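Local coordinates for VAO-type flavoprotein oxidase VAO615 (Myceliophthora thermophila, PDB 6F72) that probably acts as an FAD-dependent oxidoreductase whose bicovalently bound flavin, once reduced, reacts rapidly with molecular oxygen, although its substrate is unknown, at residues T213-V218 with L296-I301; P411-R416 with A477-W482. All blocks are in the same frame, centred on the assembly; numbering follows the deposited sequence.

Interaction 1 (213-218 with 296-301) and interaction 2 (411-416 with 477-482) follow each other in series along the chain and lie on opposite sides of its centre. Their centres are 31 Å apart and their nearest atoms about 17 Å. Interaction 1 pairs the short strand 215-216 with the end of strand 288-298, in the antiparallel sheet of the FAD-binding PCMH-type region. Interaction 2 belongs to a separate antiparallel sheet, of seven strands, where strand 472-480 meets 412-419, one of its two outermost strands. Bound FAD lies about 9 Å from the side chain of Val218 and about 7 Å from that of Thr413, so the contacts belong to two sheets that both come close to the cofactor without these side chains touching it.

Interaction 1: residues T213-V218 with L296-I301; sequences TGHRIV and LHRDGI
Arg216 and Asp299 form a salt bridge, NE to OD1 at 2.8 Å, in which the carboxylate oxygen uses its anti lone pair and the two flat groups are turned 77° apart. The arginine chain runs extended from CG to NE (chi3 178°), and its CG rests against Asp299 OD1. At the tip, NH2 donates to Gly300 O over 2.9 Å; this oxygen lies in the guanidinium plane, whereas the donor stands above the carbonyl plane. Arg298 O sits over one guanidinium face, offset toward the rim. Arg216 and His297 make an antiparallel hydrogen-bonded pair, Arg216 N to His297 O at 2.7 Å and His297 N to Arg216 O at 2.9 Å.

Gly214 O receives Asp299 N at 3.0 Å, and Arg298 NH1 adds a weak bond to the same oxygen. Positive phi suits Gly214 to the Schellman motif closing helix 203-212, which leads straight into strand 215-216; this strand pairs antiparallel with the end of strand 288-298 in the sheet of the FAD-binding PCMH-type region. His215 ND1 bonds in its ring plane to Thr213 OG1 at 2.8 Å, which fixes the ring's rotation. Leu296 CD2 meets Ile217 CB at 3.7 Å, while the Leu296 and His215 side chains cross at about a right angle, CB against CB. A water bridges Val218 N and His297 NE2.

In the second shell, Tyr244 OH is hydrogen-bonded to Arg216 NH1 and the Tyr244 ring stacks on that of His297, while Tyr391 N donates to Asp299 OD1. Three donors converge on that oxygen, since Gly300 N adds a weak bond. The buried guanidinium is matched by a carboxylate, a carbonyl and a phenol, an environment consistent with a stable positive charge on Arg216 and with Asp299 staying ionised.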
ATOM      1  N   THR A 213     -17.087  12.173  13.924  1.00 34.54           N
ATOM      2  CA  THR A 213     -17.097  13.650  13.879  1.00 34.05           C
ATOM      3  C   THR A 213     -17.951  14.247  12.728  1.00 33.83           C
ATOM      4  O   THR A 213     -18.085  15.468  12.611  1.00 34.16           O
ATOM      5  CB  THR A 213     -15.655  14.231  13.859  1.00 33.43           C
ATOM      6  OG1 THR A 213     -15.016  13.943  12.611  1.00 32.54           O
ATOM      7  CG2 THR A 213     -14.800  13.647  14.979  1.00 33.38           C
ATOM      8  N   GLY A 214     -18.539  13.387  11.899  1.00 33.31           N
ATOM      9  CA  GLY A 214     -19.317  13.822  10.735  1.00 32.98           C
ATOM     10  C   GLY A 214     -18.447  14.161   9.535  1.00 31.99           C
ATOM     11  O   GLY A 214     -18.781  15.061   8.769  1.00 32.08           O
ATOM     12  N   HIS A 215     -17.344  13.420   9.372  1.00 31.02           N
ATOM     13  CA  HIS A 215     -16.339  13.654   8.320  1.00 30.11           C
ATOM     14  C   HIS A 215     -15.879  12.376   7.570  1.00 29.41           C
ATOM     15  O   HIS A 215     -16.099  11.248   8.036  1.00 29.33           O
ATOM     16  CB  HIS A 215     -15.122  14.390   8.894  1.00 29.79           C
ATOM     17  CG  HIS A 215     -15.447  15.737   9.462  1.00 30.34           C
ATOM     18  ND1 HIS A 215     -15.611  15.952  10.811  1.00 30.72           N
ATOM     19  CD2 HIS A 215     -15.663  16.935   8.861  1.00 30.57           C
ATOM     20  CE1 HIS A 215     -15.908  17.224  11.021  1.00 31.18           C
ATOM     21  NE2 HIS A 215     -15.948  17.841   9.854  1.00 31.03           N
ATOM     22  N   ARG A 216     -15.243  12.586   6.413  1.00 28.67           N
ATOM     23  CA  ARG A 216     -14.585  11.538   5.627  1.00 28.04           C
ATOM     24  C   ARG A 216     -13.087  11.809   5.611  1.00 27.38           C
ATOM     25  O   ARG A 216     -12.663  12.972   5.653  1.00 27.42           O
ATOM     26  CB  ARG A 216     -15.086  11.558   4.181  1.00 28.06           C
ATOM     27  CG  ARG A 216     -16.592  11.490   4.009  1.00 28.64           C
ATOM     28  CD  ARG A 216     -17.014  12.081   2.669  1.00 28.85           C
ATOM     29  NE  ARG A 216     -18.462  11.975   2.460  1.00 29.47           N
ATOM     30  CZ  ARG A 216     -19.148  12.626   1.527  1.00 29.81           C
ATOM     31  NH1 ARG A 216     -18.536  13.452   0.692  1.00 29.58           N
ATOM     32  NH2 ARG A 216     -20.460  12.453   1.436  1.00 30.52           N
ATOM     33  N   ILE A 217     -12.294  10.742   5.576  1.00 26.84           N
ATOM     34  CA  ILE A 217     -10.846  10.839   5.334  1.00 26.24           C
ATOM     35  C   ILE A 217     -10.444   9.969   4.128  1.00 26.00           C
ATOM     36  O   ILE A 217     -11.006   8.889   3.910  1.00 25.91           O
ATOM     37  CB  ILE A 217      -9.991  10.501   6.588  1.00 25.95           C
ATOM     38  CG1 ILE A 217      -8.506  10.859   6.358  1.00 25.43           C
ATOM     39  CG2 ILE A 217     -10.174   9.040   7.002  1.00 26.04           C
ATOM     40  CD1 ILE A 217      -7.627  10.857   7.593  1.00 25.27           C
ATOM     41  N   VAL A 218      -9.463  10.462   3.372  1.00 25.82           N
ATOM     42  CA  VAL A 218      -8.904   9.768   2.209  1.00 25.73           C
ATOM     43  C   VAL A 218      -7.976   8.616   2.640  1.00 25.66           C
ATOM     44  O   VAL A 218      -6.874   8.835   3.173  1.00 25.26           O
ATOM     45  CB  VAL A 218      -8.206  10.761   1.237  1.00 25.51           C
ATOM     46  CG1 VAL A 218      -7.552  10.042   0.067  1.00 25.22           C
ATOM     47  CG2 VAL A 218      -9.198  11.807   0.736  1.00 25.74           C
ATOM     48  N   LEU A 296      -9.693  16.578   6.949  1.00 25.85           N
ATOM     49  CA  LEU A 296     -10.963  15.874   7.010  1.00 26.19           C
ATOM     50  C   LEU A 296     -11.949  16.603   6.132  1.00 26.79           C
ATOM     51  O   LEU A 296     -11.806  17.795   5.916  1.00 27.30           O
ATOM     52  CB  LEU A 296     -11.492  15.812   8.447  1.00 26.59           C
ATOM     53  CG  LEU A 296     -10.813  14.812   9.382  1.00 26.38           C
ATOM     54  CD1 LEU A 296     -11.494  14.845  10.740  1.00 27.00           C
ATOM     55  CD2 LEU A 296     -10.838  13.403   8.806  1.00 25.81           C
ATOM     56  N   HIS A 297     -12.955  15.896   5.638  1.00 27.02           N
ATOM     57  CA  HIS A 297     -13.915  16.490   4.711  1.00 27.74           C
ATOM     58  C   HIS A 297     -15.322  16.235   5.214  1.00 28.64           C
ATOM     59  O   HIS A 297     -15.590  15.163   5.744  1.00 28.46           O
ATOM     60  CB  HIS A 297     -13.718  15.884   3.326  1.00 27.04           C
ATOM     61  CG  HIS A 297     -12.283  15.825   2.896  1.00 26.47           C
ATOM     62  ND1 HIS A 297     -11.644  16.889   2.296  1.00 26.60           N
ATOM     63  CD2 HIS A 297     -11.359  14.838   2.994  1.00 25.84           C
ATOM     64  CE1 HIS A 297     -10.391  16.561   2.041  1.00 26.16           C
ATOM     65  NE2 HIS A 297     -10.192  15.320   2.450  1.00 25.66           N
ATOM     66  N   ARG A 298     -16.209  17.218   5.070  1.00 29.96           N
ATOM     67  CA  ARG A 298     -17.588  17.081   5.535  1.00 31.26           C
ATOM     68  C   ARG A 298     -18.265  15.849   4.924  1.00 31.08           C
ATOM     69  O   ARG A 298     -18.220  15.645   3.708  1.00 30.82           O
ATOM     70  CB  ARG A 298     -18.406  18.353   5.262  1.00 32.75           C
ATOM     71  CG  ARG A 298     -19.762  18.414   5.969  1.00 34.31           C
ATOM     72  CD  ARG A 298     -19.607  18.426   7.492  1.00 35.26           C
ATOM     73  NE  ARG A 298     -20.884  18.514   8.214  1.00 36.82           N
ATOM     74  CZ  ARG A 298     -21.640  17.469   8.566  1.00 37.23           C
ATOM     75  NH1 ARG A 298     -21.274  16.226   8.266  1.00 36.49           N
ATOM     76  NH2 ARG A 298     -22.776  17.668   9.231  1.00 38.47           N
ATOM     77  N   ASP A 299     -18.854  15.020   5.784  1.00 31.33           N
ATOM     78  CA  ASP A 299     -19.549  13.810   5.348  1.00 31.30           C
ATOM     79  C   ASP A 299     -20.980  14.146   4.933  1.00 32.23           C
ATOM     80  O   ASP A 299     -21.465  15.249   5.176  1.00 33.14           O
ATOM     81  CB  ASP A 299     -19.522  12.767   6.470  1.00 31.24           C
ATOM     82  CG  ASP A 299     -19.774  11.343   5.982  1.00 30.94           C
ATOM     83  OD1 ASP A 299     -19.683  11.047   4.766  1.00 30.32           O
ATOM     84  OD2 ASP A 299     -20.063  10.506   6.851  1.00 31.19           O
ATOM     85  N   GLY A 300     -21.637  13.201   4.281  1.00 32.26           N
ATOM     86  CA  GLY A 300     -23.025  13.326   3.877  1.00 33.28           C
ATOM     87  C   GLY A 300     -23.381  12.090   3.080  1.00 33.24           C
ATOM     88  O   GLY A 300     -22.559  11.181   2.946  1.00 32.50           O
ATOM     89  N   ILE A 301     -24.613  12.063   2.576  1.00 34.16           N
ATOM     90  CA  ILE A 301     -25.125  11.054   1.643  1.00 34.34           C
ATOM     91  C   ILE A 301     -24.053  10.604   0.628  1.00 33.51           C
ATOM     92  O   ILE A 301     -23.332  11.435   0.077  1.00 33.29           O
ATOM     93  CB  ILE A 301     -26.441  11.595   0.989  1.00 35.40           C
ATOM     94  CG1 ILE A 301     -27.680  11.009   1.674  1.00 36.38           C
ATOM     95  CG2 ILE A 301     -26.518  11.375  -0.521  1.00 35.25           C
ATOM     96  CD1 ILE A 301     -28.049  11.656   2.993  1.00 37.14           C
TER
HETATM   97  O   HOH W   1      -8.144  13.164   3.852  1.00 24.88           O

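Interaction 2: residues P411-R416 with A477-W482; sequences PFTNSR and APAGSW
Pro478 O accepts two N-H groups of Asn414: the backbone N at 2.9 Å, tilted 26° from the carbonyl plane, and ND2 in a weak bond at 3.4 Å. A chi1 of -49° sets Asn414 CG beside its own backbone N, and chi2 then turns ND2 to that oxygen. Phe412 and Gly480 follow as an antiparallel hydrogen-bonded pair. Gly480 N reaches Phe412 O at 2.8 Å, nearly straight at N-H but above the carbonyl plane; the return bond is longer. A CB on Gly480 would clash with Phe412 CB.

The Phe412 ring meets Trp482 rim to rim, CZ to CE3 at 3.6 Å, with the planes 18° apart, and Ser481 O lies at the edge of the Phe412 ring. Pro411 CG stands over one face of the phenylalanine, toward the rim, and touches Trp482 CB at 3.8 Å. An alanine in place of Phe412 would probably leave a gap beside Trp482 CE3 and deprive Pro411 CG of its ring face. Thr413 OG1, hydrogen-bonded to Phe410 O, touches Ala479 CB on the other sheet face. Helix 488-508 packs against Phe412 and Asn414, and strand 412-419 closes one edge of the seven-stranded antiparallel sheet.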
ATOM      1  N   PRO A 411       0.921 -11.685  -3.244  1.00 23.03           N
ATOM      2  CA  PRO A 411       2.316 -11.224  -3.094  1.00 22.70           C
ATOM      3  C   PRO A 411       3.049 -10.853  -4.391  1.00 22.62           C
ATOM      4  O   PRO A 411       4.231 -10.457  -4.349  1.00 22.47           O
ATOM      5  CB  PRO A 411       3.002 -12.435  -2.461  1.00 22.84           C
ATOM      6  CG  PRO A 411       2.232 -13.599  -2.982  1.00 23.13           C
ATOM      7  CD  PRO A 411       0.806 -13.144  -3.041  1.00 23.16           C
ATOM      8  N   PHE A 412       2.370 -11.025  -5.523  1.00 22.77           N
ATOM      9  CA  PHE A 412       2.907 -10.664  -6.834  1.00 22.79           C
ATOM     10  C   PHE A 412       2.026  -9.574  -7.464  1.00 22.87           C
ATOM     11  O   PHE A 412       1.457  -9.762  -8.552  1.00 23.24           O
ATOM     12  CB  PHE A 412       3.044 -11.899  -7.748  1.00 23.06           C
ATOM     13  CG  PHE A 412       3.674 -13.094  -7.073  1.00 23.02           C
ATOM     14  CD1 PHE A 412       5.041 -13.115  -6.766  1.00 22.91           C
ATOM     15  CD2 PHE A 412       2.897 -14.200  -6.727  1.00 23.20           C
ATOM     16  CE1 PHE A 412       5.613 -14.217  -6.134  1.00 23.03           C
ATOM     17  CE2 PHE A 412       3.464 -15.301  -6.096  1.00 23.23           C
ATOM     18  CZ  PHE A 412       4.824 -15.315  -5.810  1.00 23.17           C
ATOM     19  N   THR A 413       1.930  -8.441  -6.762  1.00 22.48           N
ATOM     20  CA  THR A 413       1.097  -7.322  -7.174  1.00 22.46           C
ATOM     21  C   THR A 413       1.923  -6.412  -8.076  1.00 22.41           C
ATOM     22  O   THR A 413       3.051  -6.037  -7.745  1.00 22.16           O
ATOM     23  CB  THR A 413       0.513  -6.547  -5.955  1.00 22.19           C
ATOM     24  OG1 THR A 413      -0.446  -7.366  -5.270  1.00 22.29           O
ATOM     25  CG2 THR A 413      -0.185  -5.256  -6.379  1.00 22.08           C
ATOM     26  N   ASN A 414       1.370  -6.114  -9.245  1.00 22.76           N
ATOM     27  CA  ASN A 414       1.960  -5.131 -10.165  1.00 22.77           C
ATOM     28  C   ASN A 414       0.942  -4.040 -10.410  1.00 22.54           C
ATOM     29  O   ASN A 414      -0.209  -4.175  -9.990  1.00 22.50           O
ATOM     30  CB  ASN A 414       2.366  -5.830 -11.459  1.00 23.55           C
ATOM     31  CG  ASN A 414       3.175  -7.083 -11.194  1.00 23.96           C
ATOM     32  OD1 ASN A 414       4.374  -7.025 -10.911  1.00 23.99           O
ATOM     33  ND2 ASN A 414       2.510  -8.233 -11.255  1.00 24.49           N
ATOM     34  N   SER A 415       1.355  -2.954 -11.072  1.00 22.28           N
ATOM     35  CA  SER A 415       0.451  -1.849 -11.328  1.00 22.18           C
ATOM     36  C   SER A 415       0.831  -1.008 -12.529  1.00 22.41           C
ATOM     37  O   SER A 415       2.005  -0.886 -12.920  1.00 22.44           O
ATOM     38  CB  SER A 415       0.340  -0.917 -10.100  1.00 21.79           C
ATOM     39  OG  SER A 415       1.608  -0.359  -9.795  1.00 21.47           O
ATOM     40  N   ARG A 416      -0.190  -0.395 -13.092  1.00 22.57           N
ATOM     41  CA  ARG A 416       0.037   0.682 -14.014  1.00 22.80           C
ATOM     42  C   ARG A 416      -0.952   1.785 -13.693  1.00 22.78           C
ATOM     43  O   ARG A 416      -2.139   1.512 -13.468  1.00 22.95           O
ATOM     44  CB  ARG A 416      -0.091   0.170 -15.459  1.00 23.31           C
ATOM     45  CG  ARG A 416       0.565   1.070 -16.494  1.00 23.66           C
ATOM     46  CD  ARG A 416       2.088   1.033 -16.449  1.00 23.53           C
ATOM     47  NE  ARG A 416       2.600   1.878 -17.510  1.00 23.87           N
ATOM     48  CZ  ARG A 416       3.825   2.392 -17.586  1.00 23.90           C
ATOM     49  NH1 ARG A 416       4.725   2.171 -16.635  1.00 23.48           N
ATOM     50  NH2 ARG A 416       4.135   3.155 -18.642  1.00 24.33           N
ATOM     51  N   ALA A 477      -4.211  -3.072 -10.929  1.00 24.75           N
ATOM     52  CA  ALA A 477      -3.271  -3.905 -10.210  1.00 24.38           C
ATOM     53  C   ALA A 477      -3.409  -5.418 -10.535  1.00 24.53           C
ATOM     54  O   ALA A 477      -4.014  -6.173  -9.743  1.00 24.76           O
ATOM     55  CB  ALA A 477      -3.389  -3.653  -8.712  1.00 24.02           C
ATOM     56  N   PRO A 478      -2.839  -5.874 -11.675  1.00 24.46           N
ATOM     57  CA  PRO A 478      -2.722  -7.335 -11.864  1.00 24.57           C
ATOM     58  C   PRO A 478      -1.898  -7.975 -10.749  1.00 24.01           C
ATOM     59  O   PRO A 478      -0.723  -7.635 -10.567  1.00 23.77           O
ATOM     60  CB  PRO A 478      -2.022  -7.453 -13.217  1.00 24.84           C
ATOM     61  CG  PRO A 478      -2.511  -6.262 -13.953  1.00 25.02           C
ATOM     62  CD  PRO A 478      -2.481  -5.164 -12.916  1.00 24.67           C
ATOM     63  N   ALA A 479      -2.534  -8.869  -9.996  1.00 23.81           N
ATOM     64  CA  ALA A 479      -1.921  -9.429  -8.800  1.00 23.30           C
ATOM     65  C   ALA A 479      -1.930 -10.954  -8.836  1.00 23.41           C
ATOM     66  O   ALA A 479      -2.984 -11.578  -8.997  1.00 23.69           O
ATOM     67  CB  ALA A 479      -2.610  -8.902  -7.545  1.00 22.93           C
ATOM     68  N   GLY A 480      -0.737 -11.522  -8.685  1.00 23.19           N
ATOM     69  CA  GLY A 480      -0.531 -12.966  -8.649  1.00 23.34           C
ATOM     70  C   GLY A 480      -0.718 -13.514  -7.257  1.00 23.15           C
ATOM     71  O   GLY A 480      -0.102 -13.032  -6.285  1.00 22.80           O
ATOM     72  N   SER A 481      -1.583 -14.519  -7.163  1.00 23.39           N
ATOM     73  CA  SER A 481      -1.821 -15.235  -5.912  1.00 23.22           C
ATOM     74  C   SER A 481      -0.644 -16.127  -5.561  1.00 23.08           C
ATOM     75  O   SER A 481       0.147 -16.505  -6.428  1.00 23.25           O
ATOM     76  CB  SER A 481      -3.118 -16.035  -5.995  1.00 23.69           C
ATOM     77  OG  SER A 481      -3.165 -16.760  -7.207  1.00 24.22           O
ATOM     78  N   TRP A 482      -0.509 -16.418  -4.273  1.00 22.75           N
ATOM     79  CA  TRP A 482       0.432 -17.426  -3.794  1.00 22.70           C
ATOM     80  C   TRP A 482      -0.254 -18.793  -3.833  1.00 23.10           C
ATOM     81  O   TRP A 482      -1.485 -18.884  -3.751  1.00 23.41           O
ATOM     82  CB  TRP A 482       0.860 -17.079  -2.382  1.00 22.33           C
ATOM     83  CG  TRP A 482       1.910 -17.937  -1.803  1.00 22.37           C
ATOM     84  CD1 TRP A 482       1.722 -19.010  -0.981  1.00 22.57           C
ATOM     85  CD2 TRP A 482       3.328 -17.797  -1.969  1.00 22.20           C
ATOM     86  NE1 TRP A 482       2.925 -19.545  -0.630  1.00 22.65           N
ATOM     87  CE2 TRP A 482       3.933 -18.825  -1.211  1.00 22.43           C
ATOM     88  CE3 TRP A 482       4.148 -16.907  -2.682  1.00 21.94           C
ATOM     89  CZ2 TRP A 482       5.326 -18.992  -1.136  1.00 22.45           C
ATOM     90  CZ3 TRP A 482       5.538 -17.072  -2.608  1.00 21.93           C
ATOM     91  CH2 TRP A 482       6.110 -18.113  -1.835  1.00 22.22           C
TER